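PDB 3MOG: 3-hydroxyadipyl-CoA dehydrogenase from Escherichia coli, which catalyses the NAD-dependent oxidation of (3S)-3-hydroxyadipyl-CoA to 3-oxoadipyl-CoA, a step in the bacterial degradation of phenylacetate. Local coordinates for residues V8-S13 with A18-V23. Residues are numbered along the deposited sequence; the frame is centred on the assembly and turned at random.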
# COMPACT_ATOMS: atom_id res chain seq x y z
N VAL C 8 27.16 26.27 -24.79
CA VAL C 8 26.33 25.23 -24.21
C VAL C 8 26.82 23.86 -24.69
O VAL C 8 27.09 23.67 -25.87
CB VAL C 8 24.84 25.42 -24.60
CG1 VAL C 8 23.96 24.31 -24.02
CG2 VAL C 8 24.34 26.80 -24.15
N ALA C 9 26.96 22.92 -23.75
CA ALA C 9 27.27 21.54 -24.08
C ALA C 9 26.02 20.70 -23.90
O ALA C 9 25.34 20.80 -22.89
CB ALA C 9 28.37 21.01 -23.18
N VAL C 10 25.72 19.89 -24.90
CA VAL C 10 24.61 18.97 -24.86
C VAL C 10 25.20 17.55 -24.93
O VAL C 10 25.97 17.23 -25.85
CB VAL C 10 23.64 19.21 -26.04
CG1 VAL C 10 22.59 18.13 -26.10
CG2 VAL C 10 22.98 20.59 -25.96
N ILE C 11 24.88 16.72 -23.94
CA ILE C 11 25.41 15.36 -23.90
C ILE C 11 24.36 14.36 -24.35
O ILE C 11 23.33 14.19 -23.69
CB ILE C 11 25.90 14.98 -22.50
CG1 ILE C 11 26.92 15.98 -21.99
CG2 ILE C 11 26.47 13.54 -22.50
CD1 ILE C 11 27.53 15.59 -20.65
N GLY C 12 24.62 13.71 -25.47
CA GLY C 12 23.71 12.72 -26.02
C GLY C 12 23.30 13.11 -27.42
O GLY C 12 23.14 14.29 -27.71
N SER C 13 23.14 12.12 -28.29
CA SER C 13 22.82 12.33 -29.70
C SER C 13 21.44 11.79 -30.09
O SER C 13 21.11 11.77 -31.28
CB SER C 13 23.90 11.68 -30.57
OG SER C 13 23.92 10.27 -30.40
N ALA C 18 19.62 16.04 -29.59
CA ALA C 18 19.66 16.69 -30.89
C ALA C 18 18.70 17.87 -30.95
O ALA C 18 19.03 18.93 -31.49
CB ALA C 18 19.33 15.68 -31.99
N GLY C 19 17.52 17.69 -30.37
CA GLY C 19 16.49 18.71 -30.31
C GLY C 19 16.86 19.84 -29.38
O GLY C 19 16.56 21.00 -29.65
N ILE C 20 17.52 19.50 -28.27
CA ILE C 20 17.97 20.52 -27.33
C ILE C 20 19.09 21.37 -27.95
O ILE C 20 19.09 22.61 -27.85
CB ILE C 20 18.34 19.92 -25.95
CG1 ILE C 20 17.07 19.44 -25.22
CG2 ILE C 20 19.08 20.95 -25.07
CD1 ILE C 20 17.32 18.29 -24.18
N ALA C 21 20.02 20.68 -28.63
CA ALA C 21 21.13 21.31 -29.35
C ALA C 21 20.63 22.30 -30.40
O ALA C 21 21.16 23.42 -30.50
CB ALA C 21 22.05 20.23 -29.99
N GLU C 22 19.61 21.90 -31.15
CA GLU C 22 18.96 22.75 -32.15
C GLU C 22 18.41 24.05 -31.56
O GLU C 22 18.63 25.12 -32.13
CB GLU C 22 17.85 21.97 -32.86
CG GLU C 22 17.12 22.76 -33.95
CD GLU C 22 15.94 22.00 -34.54
OE1 GLU C 22 14.99 22.66 -35.00
OE2 GLU C 22 15.97 20.75 -34.54
N VAL C 23 17.76 23.95 -30.40
CA VAL C 23 17.20 25.12 -29.70
C VAL C 23 18.30 26.07 -29.27
O VAL C 23 18.22 27.28 -29.52
CB VAL C 23 16.36 24.70 -28.47
CG1 VAL C 23 15.96 25.92 -27.63
CG2 VAL C 23 15.13 23.93 -28.91
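V10 presses one methyl of its branched side chain against the helix, and the tight part of the contact gathers round that group. Its CG2 lies 3.9 Å from CA of A21, touching the helix backbone itself, and 4.2 Å from the CB of the same residue. The same methyl meets CG2 of I20 at 4.0 Å; branched and apolar, I20 also touches I89 of strand 87-90. With CG1 anti to the backbone N (chi1 172°), CG2 is set beside that nitrogen and reaches the helix. A beta-branched valine suits the strand and is long enough to touch the helix, while the small A21 is consistent with the 6.1 Å between the CA atoms of V10 and A21. Strand 8-11 and helix 15-26 open a beta-alpha-beta unit of the NAD-binding Rossmann domain, and a GxGxxG pattern runs from the turn into the helix, consistent with a dinucleotide-binding loop. G12 is its first glycine; at phi 122° a side chain would jam against the carbonyl O of I11. Packing is looser here: S13 O stays 4.4 Å from CB of A18, a bare methyl beside the turn. Partly exposed, S13 turns its CB away from the helix, and its OG hydrogen-bonds D35 instead.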